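Local atomic coordinates of Obg-like ATPase 1 (Schizosaccharomyces pombe, PDB entry 1NI3), a protein that hydrolyses ATP and, less efficiently, GTP, and negatively regulates the G2/M transition of the cell cycle. Residues H162-R167 against E185-E190; I228-S234 against T261-V267; F269-L273 against L288-L294. All coordinates share one frame. Residues are numbered along the deposited sequence.

How the contacts relate
Contacts 2 and 3 are neighbours in the nucleotide-binding part of the fold, with centres about 12 Å apart, whereas contact 1 lies well away, its centre about 38 Å from that of contact 2 and 49 Å from that of contact 3. Contact 2 is a buried pair of parallel strands held by backbone hydrogen bonds. Its second strand, 262-265, runs on into the helix of contact 3, and Met265 and Pro264 pack on Glu270 and Met293. Contact 3 is partly buried and is fixed by one carboxylate that grips a helix-entry turn. Contact 1, also partly buried, relies on apolar side chains between two antiparallel helices, with one weak hydrogen bond.

Contact 1 of 3, residues H162-R167 against E185-E190; sequences HLEGLR and EQAIIE
Segments 162-167 and 185-190 are both alpha-helical and run nearly antiparallel: their N-to-C directions make an angle of 155° (signed crossing angle -155°), and their axes approach to 10.1 Å. The register pairs Leu163 with Ile189 and Leu166 with Gln186, with CA-CA distances of 6.5 Å in each case, so the residues one turn apart on each helix meet in reverse order. Inside the helices, Leu166 N bonds to His162 O at 3.2 Å and Ile189 N to Glu185 O at 2.8 Å.

The apolar centre is built from two leucines and one isoleucine. Leu163 (chi1 t, chi2 p) places CD1 3.4 Å from Ile189 CG2 and 3.7 Å from Gln186 CG, while its CD2 lies 2.9 Å from Glu190 OE1, a tight approach. Leu166 (m, t) brings CD1 to 4.4 Å from Ile189 CG1 and 3.9 Å from Glu185 OE2. On one flank Gln186, extended with chi1 and chi2 both t, reaches across the interface; its NE2 makes a weak hydrogen bond to Leu166 O at 3.0 Å but is bound more firmly by Thr170, and its OE1 lies 3.0 Å from Arg167 CG. On another flank the edge of the His162 ring faces Glu185, CE1 to OE2 4.3 Å.

Such long antiparallel helices with an apolar seam and polar borders are consistent with the helical coiled-coil arm of YchF proteins. The seam joins helix 140-168 to helix 179-199, and helix 210-217 packs against the latter, with Ile215 touching Glu185, Ile188 and Ile189.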
loop_
_atom_site.group_PDB
_atom_site.type_symbol
_atom_site.label_atom_id
_atom_site.label_comp_id
_atom_site.label_asym_id
_atom_site.label_seq_id
_atom_site.Cartn_x
_atom_site.Cartn_y
_atom_site.Cartn_z
ATOM N N HIS A 162 -25.927 -8.004 3.739
ATOM C CA HIS A 162 -25.604 -9.018 2.735
ATOM C C HIS A 162 -26.030 -10.401 3.226
ATOM O O HIS A 162 -26.583 -11.202 2.467
ATOM C CB HIS A 162 -24.100 -9.009 2.440
ATOM C CG HIS A 162 -23.699 -9.935 1.346
ATOM N ND1 HIS A 162 -23.656 -11.299 1.508
ATOM C CD2 HIS A 162 -23.378 -9.697 0.049
ATOM C CE1 HIS A 162 -23.333 -11.868 0.361
ATOM N NE2 HIS A 162 -23.161 -10.913 -0.540
ATOM N N LEU A 163 -25.770 -10.668 4.504
ATOM C CA LEU A 163 -26.134 -11.940 5.122
ATOM C C LEU A 163 -27.653 -12.069 5.103
ATOM O O LEU A 163 -28.196 -13.156 4.904
ATOM C CB LEU A 163 -25.614 -11.994 6.559
ATOM C CG LEU A 163 -25.957 -13.246 7.359
ATOM C CD1 LEU A 163 -25.665 -14.491 6.542
ATOM C CD2 LEU A 163 -25.164 -13.246 8.649
ATOM N N GLU A 164 -28.332 -10.948 5.318
ATOM C CA GLU A 164 -29.787 -10.926 5.293
ATOM C C GLU A 164 -30.248 -11.356 3.902
ATOM O O GLU A 164 -31.235 -12.074 3.759
ATOM C CB GLU A 164 -30.291 -9.512 5.596
ATOM C CG GLU A 164 -31.477 -9.064 4.742
ATOM C CD GLU A 164 -31.457 -7.572 4.440
ATOM O OE1 GLU A 164 -31.614 -6.760 5.379
ATOM O OE2 GLU A 164 -31.277 -7.207 3.257
ATOM N N GLY A 165 -29.523 -10.914 2.879
ATOM C CA GLY A 165 -29.877 -11.252 1.511
ATOM C C GLY A 165 -29.771 -12.729 1.178
ATOM O O GLY A 165 -30.587 -13.275 0.428
ATOM N N LEU A 166 -28.761 -13.382 1.741
ATOM C CA LEU A 166 -28.551 -14.802 1.502
ATOM C C LEU A 166 -29.535 -15.681 2.260
ATOM O O LEU A 166 -29.741 -16.832 1.892
ATOM C CB LEU A 166 -27.121 -15.196 1.872
ATOM C CG LEU A 166 -26.018 -14.721 0.928
ATOM C CD1 LEU A 166 -24.678 -15.156 1.489
ATOM C CD2 LEU A 166 -26.231 -15.299 -0.465
ATOM N N ARG A 167 -30.136 -15.151 3.321
ATOM C CA ARG A 167 -31.096 -15.936 4.091
ATOM C C ARG A 167 -32.350 -16.153 3.247
ATOM O O ARG A 167 -33.075 -17.138 3.417
ATOM C CB ARG A 167 -31.455 -15.224 5.394
ATOM C CG ARG A 167 -30.266 -14.990 6.310
ATOM C CD ARG A 167 -30.622 -14.010 7.422
ATOM N NE ARG A 167 -29.434 -13.519 8.116
ATOM C CZ ARG A 167 -29.430 -12.473 8.940
ATOM N NH1 ARG A 167 -30.554 -11.804 9.172
ATOM N NH2 ARG A 167 -28.304 -12.091 9.533
ATOM N N GLU A 185 -21.651 -20.886 2.050
ATOM C CA GLU A 185 -21.250 -19.487 1.962
ATOM C C GLU A 185 -21.868 -18.687 3.101
ATOM O O GLU A 185 -21.224 -17.823 3.702
ATOM C CB GLU A 185 -21.709 -18.892 0.630
ATOM C CG GLU A 185 -20.964 -17.621 0.242
ATOM C CD GLU A 185 -21.601 -16.880 -0.918
ATOM O OE1 GLU A 185 -22.041 -17.549 -1.877
ATOM O OE2 GLU A 185 -21.643 -15.630 -0.884
ATOM N N GLN A 186 -23.132 -18.979 3.384
ATOM C CA GLN A 186 -23.861 -18.299 4.443
ATOM C C GLN A 186 -23.247 -18.640 5.797
ATOM O O GLN A 186 -23.172 -17.793 6.682
ATOM C CB GLN A 186 -25.339 -18.712 4.403
ATOM C CG GLN A 186 -26.233 -17.957 5.378
ATOM C CD GLN A 186 -27.683 -17.886 4.917
ATOM O OE1 GLN A 186 -28.548 -17.383 5.632
ATOM N NE2 GLN A 186 -27.949 -18.370 3.708
ATOM N N ALA A 187 -22.797 -19.879 5.953
ATOM C CA ALA A 187 -22.190 -20.291 7.210
ATOM C C ALA A 187 -20.895 -19.503 7.430
ATOM O O ALA A 187 -20.551 -19.154 8.566
ATOM C CB ALA A 187 -21.896 -21.775 7.189
ATOM N N ILE A 188 -20.189 -19.224 6.335
ATOM C CA ILE A 188 -18.936 -18.487 6.371
ATOM C C ILE A 188 -19.204 -17.006 6.608
ATOM O O ILE A 188 -18.587 -16.391 7.480
ATOM C CB ILE A 188 -18.176 -18.671 5.054
ATOM C CG1 ILE A 188 -17.835 -20.150 4.890
ATOM C CG2 ILE A 188 -16.928 -17.792 5.030
ATOM C CD1 ILE A 188 -17.169 -20.502 3.587
ATOM N N ILE A 189 -20.117 -16.428 5.833
ATOM C CA ILE A 189 -20.437 -15.027 6.025
ATOM C C ILE A 189 -20.803 -14.845 7.491
ATOM O O ILE A 189 -20.527 -13.806 8.092
ATOM C CB ILE A 189 -21.627 -14.584 5.146
ATOM C CG1 ILE A 189 -21.118 -14.056 3.808
ATOM C CG2 ILE A 189 -22.440 -13.504 5.871
ATOM C CD1 ILE A 189 -20.353 -15.049 3.014
ATOM N N GLU A 190 -21.429 -15.871 8.055
ATOM C CA GLU A 190 -21.843 -15.855 9.448
ATOM C C GLU A 190 -20.623 -15.646 10.342
ATOM O O GLU A 190 -20.644 -14.813 11.249
ATOM C CB GLU A 190 -22.517 -17.179 9.798
ATOM C CG GLU A 190 -23.543 -17.097 10.922
ATOM C CD GLU A 190 -24.730 -16.235 10.549
ATOM O OE1 GLU A 190 -24.756 -15.046 10.948
ATOM O OE2 GLU A 190 -25.634 -16.745 9.847
#

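Contact 2 of 3, residues I228-S234 against T261-V267; sequences IYLVNMS and TLIPMSV
Asn232 OD1 accepts from Val267 N at 2.7 Å, and Asn232 ND2 bonds to Val31 O of the P-loop. The backbones pair as parallel strands, with Tyr229 beside Leu262 (CA-CA 4.8 Å) and Asn232 beside Met265 (5.0 Å); the N-to-C directions diverge by 23°. Tyr229 N donates to Thr261 O (3.0 Å) and Tyr229 O accepts from Ile263 N (2.8 Å); Val231 N donates to Ile263 O (3.2 Å), Val231 O accepts from Met265 N (2.9 Å), and Met233 N reaches Met265 O (2.9 Å). Ser266 OG bonds weakly to Met233 O (3.1 Å) and caps the following helix at Phe269 N.

Leu230 (m, t) and Ile263 (m, t) share a face with Asn232 and Met265: Leu230 CD2 lies 3.8 Å from Ile263 CB, and Phe36 of helix 33-42 packs there. On the opposite face Val231 CG2 meets Leu262 CD2 at 3.5 Å, against helix 246-254. Selenomethionine Met233 (chi1 p) sets CE 3.4 Å from Pro264 CB.

The parallel pair, bridged by helix 246-254, belongs to a P-loop GTPase core; Asn232 to Ser234 probably form the first three positions of the NxxE motif that in YchF proteins replaces the NKxD base-recognition motif of GTPases, and Met233 is predicted to bind ATP.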
loop_
_atom_site.group_PDB
_atom_site.type_symbol
_atom_site.label_atom_id
_atom_site.label_comp_id
_atom_site.label_asym_id
_atom_site.label_seq_id
_atom_site.Cartn_x
_atom_site.Cartn_y
_atom_site.Cartn_z
ATOM N N ILE A 228 -1.217 0.974 7.518
ATOM C CA ILE A 228 0.130 1.361 7.902
ATOM C C ILE A 228 0.024 2.641 8.710
ATOM O O ILE A 228 -0.393 3.676 8.178
ATOM C CB ILE A 228 1.004 1.610 6.661
ATOM C CG1 ILE A 228 1.115 0.323 5.828
ATOM C CG2 ILE A 228 2.360 2.117 7.097
ATOM C CD1 ILE A 228 1.706 0.535 4.433
ATOM N N TYR A 229 0.405 2.581 9.984
ATOM C CA TYR A 229 0.322 3.754 10.858
ATOM C C TYR A 229 1.471 4.741 10.755
ATOM O O TYR A 229 2.632 4.389 10.945
ATOM C CB TYR A 229 0.197 3.325 12.317
ATOM C CG TYR A 229 -1.092 2.615 12.615
ATOM C CD1 TYR A 229 -1.152 1.228 12.636
ATOM C CD2 TYR A 229 -2.265 3.329 12.839
ATOM C CE1 TYR A 229 -2.352 0.562 12.874
ATOM C CE2 TYR A 229 -3.468 2.680 13.074
ATOM C CZ TYR A 229 -3.510 1.298 13.092
ATOM O OH TYR A 229 -4.706 0.660 13.335
ATOM N N LEU A 230 1.133 5.989 10.468
ATOM C CA LEU A 230 2.136 7.033 10.382
ATOM C C LEU A 230 1.951 7.965 11.578
ATOM O O LEU A 230 1.063 8.819 11.565
ATOM C CB LEU A 230 1.987 7.816 9.079
ATOM C CG LEU A 230 2.141 7.054 7.764
ATOM C CD1 LEU A 230 2.036 8.038 6.609
ATOM C CD2 LEU A 230 3.482 6.329 7.713
ATOM N N VAL A 231 2.771 7.780 12.617
ATOM C CA VAL A 231 2.692 8.616 13.820
ATOM C C VAL A 231 3.380 9.950 13.571
ATOM O O VAL A 231 4.590 10.053 13.712
ATOM C CB VAL A 231 3.382 7.970 15.036
ATOM C CG1 VAL A 231 3.207 8.875 16.258
ATOM C CG2 VAL A 231 2.805 6.605 15.319
ATOM N N ASN A 232 2.598 10.969 13.222
ATOM C CA ASN A 232 3.129 12.291 12.928
ATOM C C ASN A 232 3.410 13.103 14.186
ATOM O O ASN A 232 2.495 13.414 14.935
ATOM C CB ASN A 232 2.146 13.060 12.034
ATOM C CG ASN A 232 2.657 14.426 11.653
ATOM O OD1 ASN A 232 3.848 14.601 11.423
ATOM N ND2 ASN A 232 1.758 15.401 11.557
HETATM N N MSE A 233 4.676 13.440 14.414
HETATM C CA MSE A 233 5.080 14.245 15.562
HETATM C C MSE A 233 5.905 15.451 15.077
HETATM O O MSE A 233 6.201 15.561 13.889
HETATM C CB MSE A 233 5.905 13.391 16.487
HETATM C CG MSE A 233 7.191 12.937 15.869
HETATM SE SE MSE A 233 8.036 11.637 17.043
HETATM C CE MSE A 233 8.696 10.317 15.979
ATOM N N SER A 234 6.283 16.336 16.000
ATOM C CA SER A 234 7.053 17.543 15.673
ATOM C C SER A 234 8.494 17.271 15.251
ATOM O O SER A 234 9.110 16.295 15.703
ATOM C CB SER A 234 7.089 18.481 16.866
ATOM O OG SER A 234 7.706 17.894 17.990
ATOM N N THR A 261 2.446 -2.157 10.656
ATOM C CA THR A 261 3.636 -1.338 10.723
ATOM C C THR A 261 3.384 0.002 11.366
ATOM O O THR A 261 2.366 0.649 11.118
ATOM C CB THR A 261 4.188 -1.054 9.337
ATOM O OG1 THR A 261 4.308 -2.281 8.614
ATOM C CG2 THR A 261 5.545 -0.374 9.442
ATOM N N LEU A 262 4.341 0.435 12.173
ATOM C CA LEU A 262 4.243 1.711 12.856
ATOM C C LEU A 262 5.474 2.550 12.507
ATOM O O LEU A 262 6.586 2.258 12.942
ATOM C CB LEU A 262 4.145 1.447 14.354
ATOM C CG LEU A 262 3.684 2.569 15.270
ATOM C CD1 LEU A 262 3.535 2.039 16.686
ATOM C CD2 LEU A 262 4.686 3.692 15.228
ATOM N N ILE A 263 5.258 3.600 11.719
ATOM C CA ILE A 263 6.334 4.480 11.270
ATOM C C ILE A 263 6.314 5.878 11.902
ATOM O O ILE A 263 5.570 6.746 11.447
ATOM C CB ILE A 263 6.270 4.666 9.729
ATOM C CG1 ILE A 263 6.425 3.313 9.029
ATOM C CG2 ILE A 263 7.335 5.645 9.280
ATOM C CD1 ILE A 263 6.484 3.406 7.500
ATOM N N PRO A 264 7.141 6.124 12.937
ATOM C CA PRO A 264 7.156 7.450 13.564
ATOM C C PRO A 264 7.763 8.414 12.564
ATOM O O PRO A 264 8.839 8.162 12.025
ATOM C CB PRO A 264 8.039 7.235 14.773
ATOM C CG PRO A 264 9.043 6.263 14.260
ATOM C CD PRO A 264 8.164 5.253 13.542
HETATM N N MSE A 265 7.079 9.526 12.334
HETATM C CA MSE A 265 7.527 10.514 11.359
HETATM C C MSE A 265 7.242 11.938 11.819
HETATM O O MSE A 265 6.799 12.170 12.933
HETATM C CB MSE A 265 6.757 10.299 10.081
HETATM C CG MSE A 265 5.308 10.701 10.238
HETATM SE SE MSE A 265 4.554 10.949 8.481
HETATM C CE MSE A 265 5.743 12.408 7.951
ATOM N N SER A 266 7.467 12.881 10.915
ATOM C CA SER A 266 7.220 14.285 11.175
ATOM C C SER A 266 6.928 15.031 9.869
ATOM O O SER A 266 7.844 15.492 9.188
ATOM C CB SER A 266 8.426 14.911 11.876
ATOM O OG SER A 266 8.339 16.340 11.851
ATOM N N VAL A 267 5.648 15.119 9.522
ATOM C CA VAL A 267 5.208 15.796 8.307
ATOM C C VAL A 267 5.849 17.172 8.173
ATOM O O VAL A 267 6.114 17.656 7.058
ATOM C CB VAL A 267 3.693 15.997 8.312
ATOM C CG1 VAL A 267 3.258 16.790 7.080
ATOM C CG2 VAL A 267 2.998 14.646 8.359
#

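Contact 3 of 3, residues F269-L273 against L288-L294; sequences FEERL and LNTKSML
Glu270 lays its carboxylate across the turn at Ser292 and Met293 and uses both oxygens there. OE1 accepts from Ser292 OG at 2.6 Å and OE2 from Met293 N at 2.9 Å, with a nearly straight N-H...O angle of 159°. Its m, m conformation for chi1 and chi2 curls the side chain, and the CA atoms of Glu270 and Ser292 are 6.4 Å apart, the closest of the two segments. OE1 also comes within 3.2 Å of Leu294 CG.

Segment 269-273 is helical, with Leu273 N bonded to Phe269 O at 2.9 Å. The other segment is irregular: Asn289 has positive phi (55°) and closes helix 278-287 with a Schellman motif, Thr290 to Ser292 are extended, and Met293 turns (phi/psi -83°/-12°) into helix 294-304. Ser292 (chi1 t) caps this entry: its OG donates to Glu270 OE1 and accepts from Leu294 N at 3.3 Å. Helix 267-273, which follows strand 262-265 of the GTPase core, is thereby tied to the start of helix 294-304, the element leading to the strand pair 307-312 and 317-324.

Apolar contacts extend away from the carboxylate. Leu273 CD2 rests 3.7 Å from Ser292 CB. Phe269 (chi1 t) approaches Thr290 CG2 with CZ at 3.9 Å and Leu288 CD1 with CE1 at 4.4 Å. Arg272 NH2 lies 3.7 Å from Leu288 CD1, which meets the guanidinium at its edge, while the charge is balanced by salt bridges to Glu235 and Glu284.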
loop_
_atom_site.group_PDB
_atom_site.type_symbol
_atom_site.label_atom_id
_atom_site.label_comp_id
_atom_site.label_asym_id
_atom_site.label_seq_id
_atom_site.Cartn_x
_atom_site.Cartn_y
_atom_site.Cartn_z
ATOM N N PHE A 269 8.830 18.031 9.277
ATOM C CA PHE A 269 10.209 17.822 8.860
ATOM C C PHE A 269 10.287 17.389 7.413
ATOM O O PHE A 269 11.109 17.908 6.652
ATOM C CB PHE A 269 10.880 16.732 9.695
ATOM C CG PHE A 269 12.289 16.441 9.264
ATOM C CD1 PHE A 269 13.269 17.413 9.386
ATOM C CD2 PHE A 269 12.630 15.223 8.691
ATOM C CE1 PHE A 269 14.560 17.190 8.903
ATOM C CE2 PHE A 269 13.923 14.993 8.206
ATOM C CZ PHE A 269 14.890 15.972 8.323
ATOM N N GLU A 270 9.457 16.414 7.042
ATOM C CA GLU A 270 9.464 15.931 5.672
ATOM C C GLU A 270 9.278 17.144 4.779
ATOM O O GLU A 270 10.068 17.382 3.864
ATOM C CB GLU A 270 8.343 14.917 5.443
ATOM C CG GLU A 270 8.523 13.565 6.133
ATOM C CD GLU A 270 9.797 12.843 5.720
ATOM O OE1 GLU A 270 10.127 12.829 4.511
ATOM O OE2 GLU A 270 10.455 12.268 6.612
ATOM N N GLU A 271 8.239 17.920 5.075
ATOM C CA GLU A 271 7.951 19.119 4.306
ATOM C C GLU A 271 9.194 19.976 4.127
ATOM O O GLU A 271 9.607 20.267 3.004
ATOM C CB GLU A 271 6.843 19.938 4.984
ATOM C CG GLU A 271 6.571 21.285 4.324
ATOM C CD GLU A 271 6.187 21.159 2.866
ATOM O OE1 GLU A 271 5.122 20.564 2.583
ATOM O OE2 GLU A 271 6.953 21.640 1.998
ATOM N N ARG A 272 9.806 20.363 5.241
ATOM C CA ARG A 272 10.997 21.215 5.179
ATOM C C ARG A 272 12.111 20.625 4.328
ATOM O O ARG A 272 12.855 21.355 3.685
ATOM C CB ARG A 272 11.557 21.541 6.585
ATOM C CG ARG A 272 12.580 22.678 6.536
ATOM C CD ARG A 272 13.016 23.216 7.910
ATOM N NE ARG A 272 14.255 22.611 8.389
ATOM C CZ ARG A 272 14.320 21.420 8.959
ATOM N NH1 ARG A 272 13.210 20.727 9.120
ATOM N NH2 ARG A 272 15.484 20.917 9.351
ATOM N N LEU A 273 12.215 19.301 4.303
ATOM C CA LEU A 273 13.269 18.664 3.530
ATOM C C LEU A 273 13.111 18.851 2.021
ATOM O O LEU A 273 14.095 18.888 1.281
ATOM C CB LEU A 273 13.356 17.177 3.892
ATOM C CG LEU A 273 14.754 16.582 4.121
ATOM C CD1 LEU A 273 15.623 17.491 4.994
ATOM C CD2 LEU A 273 14.576 15.233 4.784
ATOM N N LEU A 288 21.919 16.739 11.244
ATOM C CA LEU A 288 20.878 16.544 12.257
ATOM C C LEU A 288 20.828 15.092 12.694
ATOM O O LEU A 288 20.093 14.721 13.612
ATOM C CB LEU A 288 19.519 16.955 11.699
ATOM C CG LEU A 288 19.327 18.466 11.685
ATOM C CD1 LEU A 288 18.044 18.828 10.960
ATOM C CD2 LEU A 288 19.302 18.958 13.121
ATOM N N ASN A 289 21.626 14.279 12.020
ATOM C CA ASN A 289 21.693 12.864 12.305
ATOM C C ASN A 289 20.324 12.217 12.241
ATOM O O ASN A 289 19.769 11.787 13.259
ATOM C CB ASN A 289 22.306 12.618 13.680
ATOM C CG ASN A 289 22.428 11.143 13.992
ATOM O OD1 ASN A 289 23.058 10.393 13.243
ATOM N ND2 ASN A 289 21.815 10.713 15.093
ATOM N N THR A 290 19.785 12.146 11.031
ATOM C CA THR A 290 18.481 11.543 10.819
ATOM C C THR A 290 18.268 11.330 9.319
ATOM O O THR A 290 19.135 11.660 8.512
ATOM C CB THR A 290 17.374 12.442 11.408
ATOM O OG1 THR A 290 16.177 11.676 11.583
ATOM C CG2 THR A 290 17.103 13.635 10.498
ATOM N N LYS A 291 17.123 10.775 8.945
ATOM C CA LYS A 291 16.841 10.506 7.539
ATOM C C LYS A 291 15.363 10.628 7.220
ATOM O O LYS A 291 14.524 10.386 8.084
ATOM C CB LYS A 291 17.326 9.091 7.175
ATOM C CG LYS A 291 16.620 7.935 7.928
ATOM C CD LYS A 291 17.288 6.581 7.597
ATOM C CE LYS A 291 16.646 5.382 8.305
ATOM N NZ LYS A 291 17.207 4.073 7.836
ATOM N N SER A 292 15.043 10.980 5.977
ATOM C CA SER A 292 13.648 11.102 5.574
ATOM C C SER A 292 12.941 9.751 5.591
ATOM O O SER A 292 13.478 8.763 5.091
ATOM C CB SER A 292 13.552 11.682 4.166
ATOM O OG SER A 292 12.225 11.522 3.680
HETATM N N MSE A 293 11.740 9.712 6.151
HETATM C CA MSE A 293 10.981 8.480 6.213
HETATM C C MSE A 293 10.194 8.148 4.950
HETATM O O MSE A 293 9.690 7.035 4.815
HETATM C CB MSE A 293 10.018 8.534 7.390
HETATM C CG MSE A 293 10.716 8.813 8.659
HETATM SE SE MSE A 293 11.987 7.383 8.911
HETATM C CE MSE A 293 10.948 6.354 10.187
ATOM N N LEU A 294 10.073 9.096 4.026
ATOM C CA LEU A 294 9.321 8.828 2.807
ATOM C C LEU A 294 9.693 7.476 2.231
ATOM O O LEU A 294 8.866 6.569 2.213
ATOM C CB LEU A 294 9.567 9.905 1.746
ATOM C CG LEU A 294 8.839 11.197 2.081
ATOM C CD1 LEU A 294 8.991 12.207 0.961
ATOM C CD2 LEU A 294 7.372 10.867 2.312
#